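Side-chain contacts in glucose-6-phosphate isomerase (PDB 3QKI), which probably interconverts alpha-D-glucose 6-phosphate and beta-D-fructose 6-phosphate, the isomerase step of glycolysis and gluconeogenesis: residues K93-K96 / T97-E101; K102-T106 / E107-V111; V111-T114 / A115-P119; E304-D307 / W308-G311; H341-D344 / E345-L348. All coordinates share one frame; numbering follows the deposited sequence.

Contact 1: K93-K96 / T97-E101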
loop_
_atom_site.group_PDB
_atom_site.type_symbol
_atom_site.label_atom_id
_atom_site.label_comp_id
_atom_site.label_asym_id
_atom_site.label_seq_id
_atom_site.Cartn_x
_atom_site.Cartn_y
_atom_site.Cartn_z
ATOM N N LYS A 93 0.770 15.729 -29.692
ATOM C CA LYS A 93 0.133 16.015 -28.417
ATOM C C LYS A 93 1.136 16.240 -27.294
ATOM O O LYS A 93 0.965 17.152 -26.496
ATOM C CB LYS A 93 -0.890 14.915 -28.082
ATOM C CG LYS A 93 -2.105 15.009 -28.993
ATOM C CD LYS A 93 -2.943 13.762 -28.999
ATOM C CE LYS A 93 -4.159 13.991 -29.854
ATOM N NZ LYS A 93 -4.897 12.739 -30.091
ATOM N N VAL A 94 2.194 15.424 -27.234
ATOM C CA VAL A 94 3.254 15.568 -26.227
ATOM C C VAL A 94 3.970 16.909 -26.445
ATOM O O VAL A 94 4.204 17.646 -25.477
ATOM C CB VAL A 94 4.211 14.350 -26.224
ATOM C CG1 VAL A 94 5.485 14.629 -25.433
ATOM C CG2 VAL A 94 3.496 13.122 -25.663
ATOM N N GLU A 95 4.276 17.236 -27.715
ATOM C CA GLU A 95 4.906 18.503 -28.085
ATOM C C GLU A 95 4.046 19.714 -27.674
ATOM O O GLU A 95 4.590 20.644 -27.076
ATOM C CB GLU A 95 5.272 18.536 -29.572
ATOM C CG GLU A 95 6.061 19.778 -29.964
ATOM C CD GLU A 95 6.598 19.786 -31.380
ATOM O OE1 GLU A 95 5.850 19.396 -32.309
ATOM O OE2 GLU A 95 7.753 20.230 -31.564
ATOM N N LYS A 96 2.703 19.665 -27.895
ATOM C CA LYS A 96 1.793 20.746 -27.486
ATOM C C LYS A 96 1.846 20.947 -25.964
ATOM O O LYS A 96 1.849 22.081 -25.499
ATOM C CB LYS A 96 0.349 20.433 -27.908
ATOM C CG LYS A 96 0.068 20.645 -29.378
ATOM C CD LYS A 96 -1.227 19.949 -29.759
ATOM C CE LYS A 96 -2.294 20.905 -30.225
ATOM N NZ LYS A 96 -3.491 20.873 -29.340
ATOM N N THR A 97 1.914 19.839 -25.198
ATOM C CA THR A 97 2.004 19.874 -23.734
ATOM C C THR A 97 3.270 20.613 -23.301
ATOM O O THR A 97 3.176 21.568 -22.523
ATOM C CB THR A 97 1.904 18.451 -23.155
ATOM O OG1 THR A 97 0.720 17.836 -23.669
ATOM C CG2 THR A 97 1.861 18.442 -21.617
ATOM N N PHE A 98 4.447 20.183 -23.819
ATOM C CA PHE A 98 5.754 20.780 -23.515
ATOM C C PHE A 98 5.808 22.272 -23.910
ATOM O O PHE A 98 6.452 23.053 -23.203
ATOM C CB PHE A 98 6.871 20.026 -24.219
ATOM C CG PHE A 98 7.429 18.844 -23.462
ATOM C CD1 PHE A 98 8.680 18.916 -22.850
ATOM C CD2 PHE A 98 6.725 17.646 -23.393
ATOM C CE1 PHE A 98 9.219 17.805 -22.180
ATOM C CE2 PHE A 98 7.250 16.543 -22.698
ATOM C CZ PHE A 98 8.501 16.626 -22.118
ATOM N N MET A 99 5.130 22.646 -25.031
ATOM C CA MET A 99 5.079 24.035 -25.541
ATOM C C MET A 99 4.208 24.976 -24.696
ATOM O O MET A 99 4.302 26.191 -24.825
ATOM C CB MET A 99 4.646 24.081 -27.022
ATOM C CG MET A 99 5.688 23.563 -28.004
ATOM S SD MET A 99 7.310 24.375 -27.910
ATOM C CE MET A 99 8.365 22.898 -27.409
ATOM N N GLY A 100 3.371 24.430 -23.827
ATOM C CA GLY A 100 2.521 25.277 -22.987
ATOM C C GLY A 100 1.122 25.499 -23.520
ATOM O O GLY A 100 0.382 26.332 -22.987
ATOM N N GLU A 101 0.712 24.716 -24.539
ATOM C CA GLU A 101 -0.643 24.808 -25.071
ATOM C C GLU A 101 -1.629 24.306 -24.042
ATOM O O GLU A 101 -1.263 23.483 -23.191
ATOM C CB GLU A 101 -0.775 24.040 -26.386
ATOM C CG GLU A 101 0.113 24.635 -27.466
ATOM C CD GLU A 101 -0.234 24.263 -28.891
ATOM O OE1 GLU A 101 -1.432 24.022 -29.177
ATOM O OE2 GLU A 101 0.689 24.291 -29.738
#

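Contact 2: K102-T106 / E107-V111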
loop_
_atom_site.group_PDB
_atom_site.type_symbol
_atom_site.label_atom_id
_atom_site.label_comp_id
_atom_site.label_asym_id
_atom_site.label_seq_id
_atom_site.Cartn_x
_atom_site.Cartn_y
_atom_site.Cartn_z
ATOM N N LYS A 102 -2.867 24.810 -24.097
ATOM C CA LYS A 102 -3.927 24.465 -23.146
ATOM C C LYS A 102 -4.493 23.062 -23.362
ATOM O O LYS A 102 -5.670 22.911 -23.688
ATOM C CB LYS A 102 -5.000 25.567 -23.097
ATOM C CG LYS A 102 -4.463 26.933 -22.708
ATOM C CD LYS A 102 -5.602 27.941 -22.631
ATOM C CE LYS A 102 -5.150 29.364 -22.722
ATOM N NZ LYS A 102 -6.186 30.281 -22.170
ATOM N N VAL A 103 -3.642 22.018 -23.139
ATOM C CA VAL A 103 -4.015 20.620 -23.352
ATOM C C VAL A 103 -5.011 20.072 -22.313
ATOM O O VAL A 103 -5.675 19.068 -22.579
ATOM C CB VAL A 103 -2.809 19.688 -23.627
ATOM C CG1 VAL A 103 -2.029 20.163 -24.847
ATOM C CG2 VAL A 103 -1.901 19.575 -22.407
ATOM N N ASN A 104 -5.122 20.740 -21.136
ATOM C CA ASN A 104 -6.095 20.362 -20.119
ATOM C C ASN A 104 -7.359 21.055 -20.622
ATOM O O ASN A 104 -7.625 22.218 -20.307
ATOM C CB ASN A 104 -5.652 20.862 -18.743
ATOM C CG ASN A 104 -6.622 20.590 -17.634
ATOM O OD1 ASN A 104 -7.757 20.154 -17.836
ATOM N ND2 ASN A 104 -6.206 20.880 -16.425
ATOM N N MET A 105 -8.089 20.348 -21.486
ATOM C CA MET A 105 -9.234 20.881 -22.227
ATOM C C MET A 105 -10.541 21.071 -21.446
ATOM O O MET A 105 -11.429 21.759 -21.936
ATOM C CB MET A 105 -9.424 20.132 -23.572
ATOM C CG MET A 105 -9.239 18.581 -23.486
ATOM S SD MET A 105 -10.504 17.620 -22.607
ATOM C CE MET A 105 -11.998 18.020 -23.581
ATOM N N THR A 106 -10.659 20.526 -20.224
ATOM C CA THR A 106 -11.882 20.748 -19.457
ATOM C C THR A 106 -11.741 21.956 -18.539
ATOM O O THR A 106 -12.741 22.540 -18.166
ATOM C CB THR A 106 -12.346 19.507 -18.690
ATOM O OG1 THR A 106 -11.406 19.228 -17.659
ATOM C CG2 THR A 106 -12.569 18.302 -19.595
ATOM N N GLU A 107 -10.519 22.290 -18.131
ATOM C CA GLU A 107 -10.255 23.429 -17.261
ATOM C C GLU A 107 -9.605 24.569 -18.059
ATOM O O GLU A 107 -9.402 25.646 -17.515
ATOM C CB GLU A 107 -9.373 23.010 -16.076
ATOM C CG GLU A 107 -10.058 22.043 -15.121
ATOM C CD GLU A 107 -9.183 21.483 -14.018
ATOM O OE1 GLU A 107 -8.050 21.055 -14.326
ATOM O OE2 GLU A 107 -9.638 21.438 -12.853
ATOM N N ASN A 108 -9.325 24.332 -19.360
ATOM C CA ASN A 108 -8.677 25.266 -20.294
ATOM C C ASN A 108 -7.355 25.768 -19.714
ATOM O O ASN A 108 -7.181 26.959 -19.483
ATOM C CB ASN A 108 -9.614 26.425 -20.709
ATOM C CG ASN A 108 -9.148 27.086 -21.982
ATOM O OD1 ASN A 108 -8.561 26.447 -22.866
ATOM N ND2 ASN A 108 -9.370 28.379 -22.088
ATOM N N ARG A 109 -6.445 24.832 -19.427
ATOM C CA ARG A 109 -5.181 25.146 -18.786
ATOM C C ARG A 109 -3.992 24.525 -19.458
ATOM O O ARG A 109 -4.099 23.480 -20.102
ATOM C CB ARG A 109 -5.196 24.657 -17.336
ATOM C CG ARG A 109 -6.131 25.434 -16.454
ATOM C CD ARG A 109 -5.458 25.772 -15.155
ATOM N NE ARG A 109 -5.521 24.665 -14.211
ATOM C CZ ARG A 109 -6.422 24.564 -13.244
ATOM N NH1 ARG A 109 -7.363 25.491 -13.103
ATOM N NH2 ARG A 109 -6.395 23.531 -12.412
ATOM N N SER A 110 -2.832 25.127 -19.224
ATOM C CA SER A 110 -1.564 24.604 -19.685
ATOM C C SER A 110 -1.141 23.515 -18.697
ATOM O O SER A 110 -1.664 23.443 -17.586
ATOM C CB SER A 110 -0.522 25.714 -19.743
ATOM O OG SER A 110 -0.879 26.670 -20.725
ATOM N N VAL A 111 -0.216 22.657 -19.118
ATOM C CA VAL A 111 0.310 21.526 -18.325
ATOM C C VAL A 111 1.827 21.666 -18.446
ATOM O O VAL A 111 2.426 21.248 -19.448
ATOM C CB VAL A 111 -0.223 20.181 -18.868
ATOM C CG1 VAL A 111 0.447 19.008 -18.157
ATOM C CG2 VAL A 111 -1.755 20.097 -18.729
HETATM O O HOH W 1 -8.340 23.821 -23.835
HETATM O O HOH W 2 -3.380 21.835 -15.771
#

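Contact 3: V111-T114 / A115-P119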
loop_
_atom_site.group_PDB
_atom_site.type_symbol
_atom_site.label_atom_id
_atom_site.label_comp_id
_atom_site.label_asym_id
_atom_site.label_seq_id
_atom_site.Cartn_x
_atom_site.Cartn_y
_atom_site.Cartn_z
ATOM N N VAL A 111 -0.216 22.657 -19.118
ATOM C CA VAL A 111 0.310 21.526 -18.325
ATOM C C VAL A 111 1.827 21.666 -18.446
ATOM O O VAL A 111 2.426 21.248 -19.448
ATOM C CB VAL A 111 -0.223 20.181 -18.868
ATOM C CG1 VAL A 111 0.447 19.008 -18.157
ATOM C CG2 VAL A 111 -1.755 20.097 -18.729
ATOM N N LEU A 112 2.437 22.312 -17.448
ATOM C CA LEU A 112 3.861 22.666 -17.548
ATOM C C LEU A 112 4.741 22.250 -16.384
ATOM O O LEU A 112 5.728 22.939 -16.076
ATOM C CB LEU A 112 4.001 24.169 -17.860
ATOM C CG LEU A 112 3.646 24.638 -19.271
ATOM C CD1 LEU A 112 3.512 26.166 -19.321
ATOM C CD2 LEU A 112 4.639 24.109 -20.298
ATOM N N HIS A 113 4.479 21.071 -15.809
ATOM C CA HIS A 113 5.366 20.538 -14.779
ATOM C C HIS A 113 6.799 20.301 -15.337
ATOM O O HIS A 113 7.768 20.411 -14.597
ATOM C CB HIS A 113 4.787 19.268 -14.147
ATOM C CG HIS A 113 4.379 18.243 -15.144
ATOM N ND1 HIS A 113 3.114 18.260 -15.715
ATOM C CD2 HIS A 113 5.086 17.221 -15.662
ATOM C CE1 HIS A 113 3.098 17.249 -16.566
ATOM N NE2 HIS A 113 4.262 16.589 -16.563
ATOM N N THR A 114 6.929 20.033 -16.645
ATOM C CA THR A 114 8.232 19.855 -17.298
ATOM C C THR A 114 9.092 21.136 -17.243
ATOM O O THR A 114 10.308 21.028 -17.214
ATOM C CB THR A 114 8.083 19.345 -18.752
ATOM O OG1 THR A 114 7.223 20.235 -19.478
ATOM C CG2 THR A 114 7.542 17.942 -18.820
ATOM N N ALA A 115 8.462 22.329 -17.185
ATOM C CA ALA A 115 9.178 23.613 -17.110
ATOM C C ALA A 115 9.880 23.788 -15.767
ATOM O O ALA A 115 10.893 24.497 -15.696
ATOM C CB ALA A 115 8.213 24.774 -17.352
ATOM N N LEU A 116 9.367 23.110 -14.697
ATOM C CA LEU A 116 9.918 23.185 -13.340
ATOM C C LEU A 116 11.374 22.733 -13.232
ATOM O O LEU A 116 12.103 23.191 -12.348
ATOM C CB LEU A 116 9.065 22.370 -12.351
ATOM C CG LEU A 116 7.619 22.837 -12.187
ATOM C CD1 LEU A 116 6.783 21.770 -11.487
ATOM C CD2 LEU A 116 7.536 24.189 -11.482
ATOM N N ARG A 117 11.778 21.836 -14.101
ATOM C CA ARG A 117 13.124 21.276 -14.058
ATOM C C ARG A 117 14.043 21.703 -15.213
ATOM O O ARG A 117 15.133 21.157 -15.327
ATOM C CB ARG A 117 13.079 19.749 -13.881
ATOM C CG ARG A 117 12.135 19.055 -14.849
ATOM C CD ARG A 117 10.823 18.669 -14.185
ATOM N NE ARG A 117 10.259 17.550 -14.939
ATOM C CZ ARG A 117 9.206 16.831 -14.578
ATOM N NH1 ARG A 117 8.554 17.111 -13.451
ATOM N NH2 ARG A 117 8.809 15.815 -15.327
ATOM N N ILE A 118 13.638 22.688 -16.043
ATOM C CA ILE A 118 14.520 23.198 -17.106
ATOM C C ILE A 118 15.667 23.967 -16.365
ATOM O O ILE A 118 15.365 24.790 -15.494
ATOM C CB ILE A 118 13.758 24.077 -18.137
ATOM C CG1 ILE A 118 12.756 23.223 -18.934
ATOM C CG2 ILE A 118 14.746 24.812 -19.086
ATOM C CD1 ILE A 118 11.721 24.039 -19.789
ATOM N N PRO A 119 16.957 23.620 -16.597
ATOM C CA PRO A 119 18.046 24.316 -15.871
ATOM C C PRO A 119 18.222 25.765 -16.319
ATOM O O PRO A 119 17.788 26.130 -17.411
ATOM C CB PRO A 119 19.282 23.454 -16.151
ATOM C CG PRO A 119 18.998 22.784 -17.449
ATOM C CD PRO A 119 17.494 22.652 -17.583
#

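Contact 4: E304-D307 / W308-G311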
loop_
_atom_site.group_PDB
_atom_site.type_symbol
_atom_site.label_atom_id
_atom_site.label_comp_id
_atom_site.label_asym_id
_atom_site.label_seq_id
_atom_site.Cartn_x
_atom_site.Cartn_y
_atom_site.Cartn_z
ATOM N N GLU A 304 5.961 30.152 -3.941
ATOM C CA GLU A 304 4.924 30.020 -4.940
ATOM C C GLU A 304 5.090 28.852 -5.917
ATOM O O GLU A 304 6.175 28.305 -6.111
ATOM C CB GLU A 304 4.684 31.389 -5.648
ATOM C CG GLU A 304 5.374 31.587 -6.982
ATOM C CD GLU A 304 5.451 33.003 -7.528
ATOM O OE1 GLU A 304 4.774 33.289 -8.543
ATOM O OE2 GLU A 304 6.266 33.796 -7.001
ATOM N N PHE A 305 3.960 28.459 -6.484
ATOM C CA PHE A 305 3.813 27.502 -7.569
ATOM C C PHE A 305 2.648 27.967 -8.444
ATOM O O PHE A 305 2.026 28.974 -8.112
ATOM C CB PHE A 305 3.829 26.033 -7.128
ATOM C CG PHE A 305 2.641 25.482 -6.384
ATOM C CD1 PHE A 305 2.373 25.879 -5.080
ATOM C CD2 PHE A 305 1.893 24.445 -6.921
ATOM C CE1 PHE A 305 1.327 25.309 -4.363
ATOM C CE2 PHE A 305 0.848 23.869 -6.202
ATOM C CZ PHE A 305 0.569 24.306 -4.925
ATOM N N TRP A 306 2.449 27.362 -9.607
ATOM C CA TRP A 306 1.496 27.887 -10.586
ATOM C C TRP A 306 0.365 26.947 -10.949
ATOM O O TRP A 306 0.483 25.734 -10.745
ATOM C CB TRP A 306 2.284 28.385 -11.815
ATOM C CG TRP A 306 3.378 29.322 -11.399
ATOM C CD1 TRP A 306 3.245 30.655 -11.112
ATOM C CD2 TRP A 306 4.695 28.947 -10.952
ATOM N NE1 TRP A 306 4.404 31.138 -10.553
ATOM C CE2 TRP A 306 5.313 30.113 -10.444
ATOM C CE3 TRP A 306 5.408 27.730 -10.918
ATOM C CZ2 TRP A 306 6.627 30.111 -9.949
ATOM C CZ3 TRP A 306 6.711 27.735 -10.442
ATOM C CH2 TRP A 306 7.309 28.915 -9.968
ATOM N N ASP A 307 -0.738 27.501 -11.491
ATOM C CA ASP A 307 -1.903 26.689 -11.852
ATOM C C ASP A 307 -1.633 25.619 -12.921
ATOM O O ASP A 307 -2.374 24.645 -12.981
ATOM C CB ASP A 307 -3.165 27.540 -12.146
ATOM C CG ASP A 307 -3.164 28.333 -13.438
ATOM O OD1 ASP A 307 -4.187 29.010 -13.718
ATOM O OD2 ASP A 307 -2.135 28.297 -14.170
ATOM N N TRP A 308 -0.557 25.786 -13.727
ATOM C CA TRP A 308 -0.138 24.821 -14.744
ATOM C C TRP A 308 0.682 23.646 -14.150
ATOM O O TRP A 308 1.157 22.774 -14.883
ATOM C CB TRP A 308 0.544 25.487 -15.953
ATOM C CG TRP A 308 1.494 26.603 -15.625
ATOM C CD1 TRP A 308 1.277 27.937 -15.809
ATOM C CD2 TRP A 308 2.842 26.479 -15.147
ATOM N NE1 TRP A 308 2.384 28.653 -15.438
ATOM C CE2 TRP A 308 3.374 27.784 -15.055
ATOM C CE3 TRP A 308 3.657 25.388 -14.782
ATOM C CZ2 TRP A 308 4.671 28.030 -14.592
ATOM C CZ3 TRP A 308 4.949 25.634 -14.350
ATOM C CH2 TRP A 308 5.443 26.941 -14.256
ATOM N N VAL A 309 0.813 23.627 -12.803
ATOM C CA VAL A 309 1.429 22.553 -12.033
ATOM C C VAL A 309 0.279 21.770 -11.382
ATOM O O VAL A 309 -0.324 22.255 -10.430
ATOM C CB VAL A 309 2.436 23.039 -10.944
ATOM C CG1 VAL A 309 3.108 21.840 -10.277
ATOM C CG2 VAL A 309 3.488 23.980 -11.524
ATOM N N GLY A 310 -0.004 20.576 -11.876
ATOM C CA GLY A 310 -1.035 19.729 -11.268
ATOM C C GLY A 310 -0.515 19.152 -9.965
ATOM O O GLY A 310 0.675 18.884 -9.880
ATOM N N GLY A 311 -1.369 19.020 -8.952
ATOM C CA GLY A 311 -1.007 18.470 -7.644
ATOM C C GLY A 311 -0.168 17.206 -7.711
ATOM O O GLY A 311 0.925 17.157 -7.147
#

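Contact 5: H341-D344 / E345-L348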
loop_
_atom_site.group_PDB
_atom_site.type_symbol
_atom_site.label_atom_id
_atom_site.label_comp_id
_atom_site.label_asym_id
_atom_site.label_seq_id
_atom_site.Cartn_x
_atom_site.Cartn_y
_atom_site.Cartn_z
ATOM N N HIS A 341 14.752 16.461 -15.936
ATOM C CA HIS A 341 14.939 17.182 -17.185
ATOM C C HIS A 341 15.465 16.305 -18.317
ATOM O O HIS A 341 14.907 16.350 -19.418
ATOM C CB HIS A 341 15.828 18.417 -16.984
ATOM C CG HIS A 341 16.041 19.188 -18.254
ATOM N ND1 HIS A 341 14.991 19.819 -18.899
ATOM C CD2 HIS A 341 17.170 19.377 -18.971
ATOM C CE1 HIS A 341 15.520 20.401 -19.961
ATOM N NE2 HIS A 341 16.830 20.177 -20.036
ATOM N N ASP A 342 16.504 15.483 -18.050
ATOM C CA ASP A 342 17.079 14.596 -19.063
ATOM C C ASP A 342 16.092 13.551 -19.551
ATOM O O ASP A 342 16.049 13.274 -20.749
ATOM C CB ASP A 342 18.389 13.963 -18.574
ATOM C CG ASP A 342 19.544 14.948 -18.530
ATOM O OD1 ASP A 342 19.415 16.048 -19.125
ATOM O OD2 ASP A 342 20.570 14.623 -17.905
ATOM N N MET A 343 15.250 13.020 -18.650
ATOM C CA MET A 343 14.197 12.081 -19.052
ATOM C C MET A 343 13.084 12.834 -19.835
ATOM O O MET A 343 12.577 12.288 -20.807
ATOM C CB MET A 343 13.632 11.319 -17.840
ATOM C CG MET A 343 12.521 10.308 -18.194
ATOM S SD MET A 343 12.986 9.042 -19.413
ATOM C CE MET A 343 14.028 8.052 -18.421
ATOM N N ASP A 344 12.734 14.094 -19.437
ATOM C CA ASP A 344 11.761 14.914 -20.163
ATOM C C ASP A 344 12.218 15.099 -21.624
ATOM O O ASP A 344 11.409 14.925 -22.546
ATOM C CB ASP A 344 11.587 16.306 -19.537
ATOM C CG ASP A 344 10.884 16.345 -18.195
ATOM O OD1 ASP A 344 10.261 15.318 -17.807
ATOM O OD2 ASP A 344 11.024 17.366 -17.487
ATOM N N GLU A 345 13.511 15.443 -21.822
ATOM C CA GLU A 345 14.116 15.656 -23.153
ATOM C C GLU A 345 14.063 14.402 -24.009
ATOM O O GLU A 345 13.754 14.477 -25.202
ATOM C CB GLU A 345 15.562 16.170 -23.025
ATOM C CG GLU A 345 15.642 17.586 -22.480
ATOM C CD GLU A 345 15.346 18.670 -23.502
ATOM O OE1 GLU A 345 16.147 18.818 -24.448
ATOM O OE2 GLU A 345 14.334 19.389 -23.340
ATOM N N HIS A 346 14.302 13.237 -23.384
ATOM C CA HIS A 346 14.218 11.939 -24.047
ATOM C C HIS A 346 12.764 11.703 -24.485
ATOM O O HIS A 346 12.506 11.363 -25.648
ATOM C CB HIS A 346 14.672 10.810 -23.085
ATOM C CG HIS A 346 14.403 9.448 -23.612
ATOM N ND1 HIS A 346 15.205 8.879 -24.594
ATOM C CD2 HIS A 346 13.401 8.588 -23.312
ATOM C CE1 HIS A 346 14.682 7.692 -24.852
ATOM N NE2 HIS A 346 13.594 7.468 -24.105
ATOM N N PHE A 347 11.821 11.912 -23.562
ATOM C CA PHE A 347 10.395 11.732 -23.842
ATOM C C PHE A 347 9.926 12.603 -25.036
ATOM O O PHE A 347 9.209 12.129 -25.920
ATOM C CB PHE A 347 9.578 12.072 -22.584
ATOM C CG PHE A 347 8.072 12.013 -22.720
ATOM C CD1 PHE A 347 7.452 10.947 -23.375
ATOM C CD2 PHE A 347 7.272 12.952 -22.094
ATOM C CE1 PHE A 347 6.064 10.873 -23.460
ATOM C CE2 PHE A 347 5.880 12.856 -22.141
ATOM C CZ PHE A 347 5.281 11.803 -22.791
ATOM N N LEU A 348 10.339 13.868 -25.052
ATOM C CA LEU A 348 9.932 14.783 -26.109
ATOM C C LEU A 348 10.571 14.464 -27.463
ATOM O O LEU A 348 9.887 14.520 -28.495
ATOM C CB LEU A 348 10.284 16.223 -25.694
ATOM C CG LEU A 348 10.009 17.340 -26.712
ATOM C CD1 LEU A 348 8.497 17.509 -26.964
ATOM C CD2 LEU A 348 10.601 18.666 -26.225
#

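Contact 1: K93-K96 / T97-E101
Val94 and Phe98, one turn apart on helix 90-99, stand side by side and point the same way, and they form the tight flank of this contact. The touching branch is Val94 CG1, 3.8 Å from Phe98 CE2; a chi1 of 166° sets this methyl beside the carbonyl carbon of its own residue, on the side where the ring stands. Val94 O lies in the plane of the ring at its edge while accepting the backbone N-H of Phe98. Phe347 and Leu348 of helix 330-349 cover this apolar pair. Thr97 is also buried. Its OG1 hydrogen-bonds to Lys93 O at 2.9 Å, and its backbone N reaches that same oxygen at 3.1 Å from the opposite face of the carbonyl plane, so one acceptor is gripped twice and the hydroxyl is satisfied within its own helix.

The solvent side is looser. A bend at chi3 places Lys96 CE 3.4 Å from Glu101 OE1, and a further bend at chi4 leaves Lys96 NZ 3.8 Å from Glu101 OE1, a long salt bridge. Nearby, the exposed Met99 rests its CG on Glu95 O at 3.3 Å, a contact with the backbone more than with the glutamate side chain.

The helix stops here as well. Gly100 takes a positive phi of 96°, Glu101 N bonds back to Lys96 O at 3.0 Å, and Gly100 N bonds to Thr97 O at 3.2 Å. This pair of returning bonds around a glycine in the left-handed backbone region is the Schellman motif that ends many alpha helices.

Contact 2: K102-T106 / E107-V111
Asn104 and Glu107 meet at a slant, amide and carboxylate planes 46° apart, across the end of a tight hairpin-like loop. With CG anti to the backbone N (chi1 177°), Asn104 carries its amide toward Glu107. Asn104 ND2 donates to Glu107 OE1 at 2.8 Å; the oxygen lies close to the amide plane and uses its anti lone pair. The other amide hydrogen goes to a water that is shared with Ser110 O, while Asn104 OD1 bonds to Asn547, which fixes the rotation of the amide. Arg109 NH2 stands 3.5 Å from Glu107 OE1, but the oxygen lies well out of the guanidinium plane, so charge alone links them. On another side of the loop, Lys102 passes Asn108 with its CD 3.3 Å from Asn108 OD1, and a second water joins that oxygen to Lys102 O. Val103 and Val111 are set at about a right angle, Val103 CG2 meeting Val111 CG2 at 3.7 Å. Two backbone bonds pair Asn104 with Arg109 as a single antiparallel hydrogen-bonded bridge, and Asn108, with its positive phi, makes it a G1 bulge. With an amide N-H and a guanidinium both beside Glu107 OE1, the carboxylate is probably stabilised in its ionised form.

Contact 3: V111-T114 / A115-P119
His113 and Arg117 lie side by side, pointing the same way, with imidazole and guanidinium planes 58° apart. Arg117 NH2 sits in the ring plane at the edge, 4.0 Å from His113 CD2. One face of the guanidinium lies over the backbone, with Thr114 CA 3.8 Å above its plane toward the rim. The arginine folds back in this manner because its CG lies between backbone N and carbonyl carbon (chi1 49°) and the chain bends at chi2. Its charge is answered outside the segments: NE pairs with Asp344, NH2 with Glu534, and NH1 bonds to Thr316.

The backbone bonds are two successive i to i+3 links, Ala115 N to Leu112 O at 3.0 Å and Leu116 N to His113 O at 3.1 Å. Both donors stand about 60° out of the carbonyl planes, as expected of tightly wound turns. These turns belong to the long connection between helix 90-99 and strand 129-130 of the phosphoglucose isomerase fold.

Packing contacts supply the rest. Leu112 CB and Ala115 CB form an apolar pair at 4.3 Å. Two other carbons rest against carbonyl oxygens: Leu116 CD1 lies against the backbone of His113, 3.5 Å from His113 O, and Ile118 CG1 settles 3.7 Å from Thr114 O.

Contact 4: E304-D307 / W308-G311
The bump at the centre of this contact is Trp306 CB, which presses onto one face of the Trp308 indole, 3.7 Å from the centroid of its five-membered ring and 22° off the ring normal, a CH-pi contact. With CG between backbone N and carbonyl carbon (chi1 41°), Trp308 sets its indole alongside that of Trp306. The planes are nearly parallel (16° apart) but slid so far that the rings barely overlap: the five-membered ring of Trp306 lies beside the six-membered ring of Trp308, and Trp306 CE3 reaches Trp308 CH2 at 3.4 Å. Val309 stands loosely at the edges of two rings, its CG2 4.3 Å from Trp306 CE3 and its CB 4.3 Å from Phe305 CD2; Val309 CB comes closer to Trp306 O, at 3.3 Å. A type I beta turn brings these pieces together, with Val309 N bonded to Trp306 O at 3.0 Å. Trp306 NE1 is anchored to Glu304 OE1 at 3.0 Å, whereas the buried backbone N of Trp306 has no partner in the model.

The turn follows strand 302-303, outermost in the parallel sheet. Trp306 packs on helix 135-154, and Phe305 on helix 318-328 and on Lys250, of the fructose 6-phosphate site.

Contact 5: H341-D344 / E345-L348
Glu345 lays its CG over one face of the His341 ring, 4.0 Å from the ring centroid and 23° off the normal, a CH-pi contact. A bend at chi2 (-79°) turns the carboxylate to run past the CE1-NE2 rim of the imidazole, so that the two planes lie within 23° of each other and Glu345 OE2 comes to 3.7 Å from His341 CE1. His341 NE2 is occupied by Lys122 NZ, which also forms a long, weak ion pair with Glu345 OE1; the lysine thus relates to both residues of the overlap.

A turn-spaced pair of another kind joins Met343 and His346, which lie side by side and point the same way. Met343 SD stands 3.9 Å from His346 CD2, a loose, oblique Met-aromatic approach. The histidine ring is held by a bond from the backbone N of Ile356 to NE2 and by stacking on Phe61.

Phe347 turns its ring away toward helices 523-543 and 356-371, leaving its CB 3.4 Å from Asp344 O. Beneath the side chains run the regular i to i+4 bonds, among them Glu345 N to His341 O and Leu348 N to Asp344 O, each 2.9 Å. With its i to i+3 and i to i+4 side-chain pairs, this is a stretch of helix 330-349 of the phosphoglucose isomerase fold, packed against helices 90-99, 356-371 and 523-543.

How the contacts relate
Contacts 1, 2 and 3 follow one another along residues 93 to 119, from the end of helix 90-99 into the long connection to strand 129-130; contacts 2 and 3 share Val111. Contacts 4 and 5 come much later, on the loop after strand 302-303 and on helix 330-349. Contact 3 lies between them in space, its centre about 11 Å from each, while those two are about 20 Å apart and do not touch. It reaches contact 5 through Arg117 and Asp344, and contact 4 through Leu112 and Trp308. Contact 1 also packs on contact 5, about 13 Å away. The connection therefore joins helices 90-99 and 330-349 to the loop bordering the fructose 6-phosphate site.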